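Side-chain contacts in type III chaperone protein ShcA (Pseudomonas syringae pv. tomato, PDB 4G6T), which probably acts as a type III secretion chaperone of the CesT family, binding an effector protein in the bacterial cytosol before its export: residues 74-77 against 78-82; 99-103 against 104-108. All coordinates share one frame; numbering follows the deposited sequence.

Contact 1. Residues 74-77 against 78-82; sequences GALN and PLLNA
A single short helical turn, with a type I beta turn from Gly74 to Asn77 leading into it, brings Asn77 and Asn81 together one turn apart on the same face. The two amides meet through ND2 of Asn81, which donates to OD1 of Asn77 at 2.9 Å in an almost straight bond (N-H...O 175°). OD1 lies in the plane of the Asn81 amide, whereas the donor sits well above the carbonyl plane of Asn77; the two amide planes are turned 64° apart. Asn81 reaches back because its CG stands between its own backbone N and carbonyl carbon (chi1 54°). A water closes the other side of the pair, accepting from ND2 of Asn77 and donating to OD1 of Asn81. Those same two atoms also bond to the chain just beyond, Asn77 ND2 to Pro84 O and Asn81 OD1 to Gly83 N, so both amides are held against rotation. The backbone joins the same pair, Asn81 N donating to Asn77 O at 3.1 Å; one residue earlier Leu80 N donates to Leu76 O at 3.3 Å. Around the helix, Leu76 and Leu79 run side by side, with Leu76 CD1 3.9 Å from Leu79 CD2. Leu80 lays its CG 3.4 Å from the backbone O of Leu76, while its CD2 methyl comes within 4.3 Å of Leu76 CD2.

Contact 2. Residues 99-103 against 104-108; sequences QSIPR and EKLSV
Leu106 folds back over Arg103 and Ile101 where strand 95-102 runs out into a short 3-10 turn before the last helix. Starting at its root, CB lies 3.6 Å from the backbone O of Arg103. CG, set anti to the carbonyl carbon (chi1 -73°), lies over the carbonyl oxygens of Pro102 and Arg103, both on one side of it and nearly equally far. The branches then part: CD1 packs on Arg103 CA at 3.8 Å, and CD2 reaches the Ile101 side chain, closest to CG2 at 3.6 Å, with CB and CD1 of Ile101 only slightly farther away. The backbone draws the turn tight, as Lys105 N donates to Pro102 O (2.9 Å) and Leu106 N to Arg103 O (3.1 Å). A water donates to the carbonyl oxygens of Arg103 and Leu106 and bridges them. On the outer side the Lys105 chain passes obliquely across the Pro102 ring, CD 3.8 Å from Pro102 CG, while Glu104 bends at chi2 (83°) to bring OE1 within 3.5 Å of Pro102 CB. The guanidinium of Arg103 turns elsewhere, NH1 donating to Ser5 O. Ser107 OG, at the N-cap of helix 108-127, bonds Thr110 N. Leu106 thus fills the corner between the sheet and the first helix: it touches Leu54 of strand 53-59 and Leu12 of helix 8-19, while Ile101 lies against Leu56 of that same strand.

In the fold
From the N terminus, the chain runs through helix 8-19, three strands and helix 68-74 before it reaches contact 1, which spans the following turn and the short helix 77-81. It then makes strand 85-88, outermost in the sheet within this chain, and turns back along strand 95-102, at whose end contact 2 closes the bend into helix 108-127. The two are in series, neither nested nor crossed, with their centres about 17 Å apart. Still, they touch: Ala82 O and Gln99 NE2 lie 2.9 Å apart, a probable hydrogen bond, and the same NE2 bonds Glu114 on helix 108-127. Gln99 therefore joins the exit of the small helix to both the sheet and the long C-terminal helix.

Contact 1. Residues 74-77 against 78-82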
loop_
_atom_site.group_PDB
_atom_site.type_symbol
_atom_site.label_atom_id
_atom_site.label_comp_id
_atom_site.label_asym_id
_atom_site.label_seq_id
_atom_site.Cartn_x
_atom_site.Cartn_y
_atom_site.Cartn_z
ATOM N N GLY A 74 -11.177 -3.695 -17.504
ATOM C CA GLY A 74 -10.049 -3.335 -16.650
ATOM C C GLY A 74 -9.552 -4.439 -15.751
ATOM O O GLY A 74 -8.317 -4.523 -15.563
ATOM N N ALA A 75 -10.483 -5.243 -15.213
ATOM C CA ALA A 75 -10.162 -6.326 -14.296
ATOM C C ALA A 75 -9.254 -7.365 -14.958
ATOM O O ALA A 75 -8.635 -8.142 -14.216
ATOM C CB ALA A 75 -11.373 -6.968 -13.697
ATOM N N LEU A 76 -9.232 -7.412 -16.294
ATOM C CA LEU A 76 -8.358 -8.369 -16.981
ATOM C C LEU A 76 -6.959 -7.884 -17.128
ATOM O O LEU A 76 -6.072 -8.579 -17.624
ATOM C CB LEU A 76 -8.946 -8.740 -18.372
ATOM C CG LEU A 76 -8.797 -10.181 -18.875
ATOM C CD1 LEU A 76 -9.279 -11.251 -17.916
ATOM C CD2 LEU A 76 -9.536 -10.252 -20.227
ATOM N N ASN A 77 -6.658 -6.625 -16.795
ATOM C CA ASN A 77 -5.338 -6.112 -16.998
ATOM C C ASN A 77 -4.135 -6.957 -16.509
ATOM O O ASN A 77 -3.143 -7.033 -17.218
ATOM C CB ASN A 77 -5.270 -4.675 -16.380
ATOM C CG ASN A 77 -4.101 -3.870 -16.882
ATOM O OD1 ASN A 77 -3.862 -3.587 -18.060
ATOM N ND2 ASN A 77 -3.238 -3.462 -15.894
ATOM N N PRO A 78 -4.240 -7.553 -15.328
ATOM C CA PRO A 78 -3.127 -8.438 -14.882
ATOM C C PRO A 78 -2.816 -9.532 -15.870
ATOM O O PRO A 78 -1.672 -9.878 -16.020
ATOM C CB PRO A 78 -3.602 -8.934 -13.563
ATOM C CG PRO A 78 -4.584 -7.852 -13.064
ATOM C CD PRO A 78 -5.276 -7.436 -14.321
ATOM N N LEU A 79 -3.853 -10.126 -16.435
ATOM C CA LEU A 79 -3.583 -11.144 -17.487
ATOM C C LEU A 79 -2.879 -10.563 -18.660
ATOM O O LEU A 79 -1.919 -11.170 -19.162
ATOM C CB LEU A 79 -4.921 -11.808 -17.912
ATOM C CG LEU A 79 -4.873 -12.747 -19.140
ATOM C CD1 LEU A 79 -3.955 -13.898 -18.770
ATOM C CD2 LEU A 79 -6.289 -13.214 -19.510
ATOM N N LEU A 80 -3.300 -9.411 -19.152
ATOM C CA LEU A 80 -2.815 -8.837 -20.380
ATOM C C LEU A 80 -1.370 -8.402 -20.318
ATOM O O LEU A 80 -0.625 -8.574 -21.255
ATOM C CB LEU A 80 -3.691 -7.679 -20.833
ATOM C CG LEU A 80 -5.211 -7.975 -20.884
ATOM C CD1 LEU A 80 -5.939 -6.807 -21.518
ATOM C CD2 LEU A 80 -5.593 -9.282 -21.570
ATOM N N ASN A 81 -0.923 -7.882 -19.156
ATOM C CA ASN A 81 0.425 -7.328 -19.092
ATOM C C ASN A 81 1.108 -7.357 -17.697
ATOM O O ASN A 81 2.107 -6.630 -17.501
ATOM C CB ASN A 81 0.375 -5.899 -19.609
ATOM C CG ASN A 81 -0.664 -5.097 -18.876
ATOM O OD1 ASN A 81 -0.642 -5.047 -17.664
ATOM N ND2 ASN A 81 -1.667 -4.651 -19.555
ATOM N N ALA A 82 0.536 -8.088 -16.746
ATOM C CA ALA A 82 1.078 -8.254 -15.392
ATOM C C ALA A 82 1.021 -6.955 -14.606
ATOM O O ALA A 82 1.623 -6.866 -13.544
ATOM C CB ALA A 82 2.523 -8.762 -15.424
HETATM O O HOH W 1 -0.733 -1.969 -16.751
#

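Contact 2. Residues 99-103 against 104-108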
loop_
_atom_site.group_PDB
_atom_site.type_symbol
_atom_site.label_atom_id
_atom_site.label_comp_id
_atom_site.label_asym_id
_atom_site.label_seq_id
_atom_site.Cartn_x
_atom_site.Cartn_y
_atom_site.Cartn_z
ATOM N N GLN A 99 -1.738 -4.516 -6.858
ATOM C CA GLN A 99 -0.621 -5.210 -7.531
ATOM C C GLN A 99 0.010 -6.077 -6.480
ATOM O O GLN A 99 0.086 -5.695 -5.312
ATOM C CB GLN A 99 0.363 -4.252 -8.116
ATOM C CG GLN A 99 1.632 -4.839 -8.751
ATOM C CD GLN A 99 1.345 -5.789 -9.905
ATOM O OE1 GLN A 99 0.682 -6.801 -9.739
ATOM N NE2 GLN A 99 1.718 -5.362 -11.057
ATOM N N SER A 100 0.431 -7.273 -6.833
ATOM C CA SER A 100 1.139 -8.152 -5.917
ATOM C C SER A 100 2.534 -8.339 -6.411
ATOM O O SER A 100 2.794 -8.477 -7.609
ATOM C CB SER A 100 0.463 -9.515 -5.791
ATOM O OG SER A 100 1.245 -10.381 -4.999
ATOM N N ILE A 101 3.495 -8.339 -5.494
ATOM C CA ILE A 101 4.915 -8.583 -5.835
ATOM C C ILE A 101 5.377 -9.781 -4.966
ATOM O O ILE A 101 5.374 -9.727 -3.729
ATOM C CB ILE A 101 5.839 -7.380 -5.581
ATOM C CG1 ILE A 101 5.314 -6.057 -6.177
ATOM C CG2 ILE A 101 7.232 -7.739 -6.089
ATOM C CD1 ILE A 101 6.084 -4.819 -5.715
ATOM N N PRO A 102 5.747 -10.902 -5.605
ATOM C CA PRO A 102 6.257 -12.011 -4.778
ATOM C C PRO A 102 7.552 -11.602 -4.093
ATOM O O PRO A 102 8.332 -10.818 -4.630
ATOM C CB PRO A 102 6.531 -13.105 -5.788
ATOM C CG PRO A 102 5.913 -12.689 -7.048
ATOM C CD PRO A 102 5.745 -11.190 -7.065
ATOM N N ARG A 103 7.734 -12.183 -2.900
ATOM C CA ARG A 103 8.920 -11.854 -2.066
ATOM C C ARG A 103 10.204 -11.989 -2.871
ATOM O O ARG A 103 11.084 -11.113 -2.779
ATOM C CB ARG A 103 8.946 -12.715 -0.801
ATOM C CG ARG A 103 10.143 -12.450 0.163
ATOM C CD ARG A 103 10.706 -13.774 0.798
ATOM N NE ARG A 103 9.961 -14.218 1.964
ATOM C CZ ARG A 103 10.386 -14.174 3.242
ATOM N NH1 ARG A 103 11.609 -13.720 3.578
ATOM N NH2 ARG A 103 9.582 -14.620 4.211
ATOM N N GLU A 104 10.319 -13.065 -3.662
ATOM C CA GLU A 104 11.458 -13.314 -4.579
ATOM C C GLU A 104 11.804 -12.187 -5.537
ATOM O O GLU A 104 12.897 -12.108 -6.054
ATOM C CB GLU A 104 11.150 -14.564 -5.458
ATOM C CG GLU A 104 10.990 -15.907 -4.727
ATOM C CD GLU A 104 9.599 -16.216 -4.097
ATOM O OE1 GLU A 104 8.670 -15.349 -4.060
ATOM O OE2 GLU A 104 9.434 -17.364 -3.586
ATOM N N LYS A 105 10.827 -11.355 -5.900
ATOM C CA LYS A 105 11.027 -10.291 -6.843
ATOM C C LYS A 105 11.140 -8.900 -6.224
ATOM O O LYS A 105 11.338 -7.931 -6.939
ATOM C CB LYS A 105 9.853 -10.272 -7.828
ATOM C CG LYS A 105 9.894 -11.443 -8.812
ATOM C CD LYS A 105 8.568 -11.716 -9.524
ATOM C CE LYS A 105 8.491 -13.138 -10.106
ATOM N NZ LYS A 105 8.933 -14.275 -9.212
ATOM N N LEU A 106 11.044 -8.800 -4.910
ATOM C CA LEU A 106 11.057 -7.501 -4.271
ATOM C C LEU A 106 12.433 -6.892 -4.282
ATOM O O LEU A 106 13.474 -7.579 -4.099
ATOM C CB LEU A 106 10.589 -7.578 -2.829
ATOM C CG LEU A 106 9.122 -7.809 -2.550
ATOM C CD1 LEU A 106 8.823 -8.190 -1.092
ATOM C CD2 LEU A 106 8.434 -6.490 -2.945
ATOM N N SER A 107 12.449 -5.613 -4.523
ATOM C CA SER A 107 13.615 -4.763 -4.438
ATOM C C SER A 107 13.149 -3.355 -4.369
ATOM O O SER A 107 11.986 -3.070 -4.674
ATOM C CB SER A 107 14.524 -4.889 -5.672
ATOM O OG SER A 107 13.944 -4.295 -6.873
ATOM N N VAL A 108 14.018 -2.426 -4.002
ATOM C CA VAL A 108 13.594 -1.049 -3.904
ATOM C C VAL A 108 13.185 -0.498 -5.284
ATOM O O VAL A 108 12.078 0.084 -5.398
ATOM C CB VAL A 108 14.639 -0.166 -3.168
ATOM C CG1 VAL A 108 14.285 1.293 -3.299
ATOM C CG2 VAL A 108 14.651 -0.557 -1.696
HETATM O O HOH W 2 13.794 -10.077 -3.316
#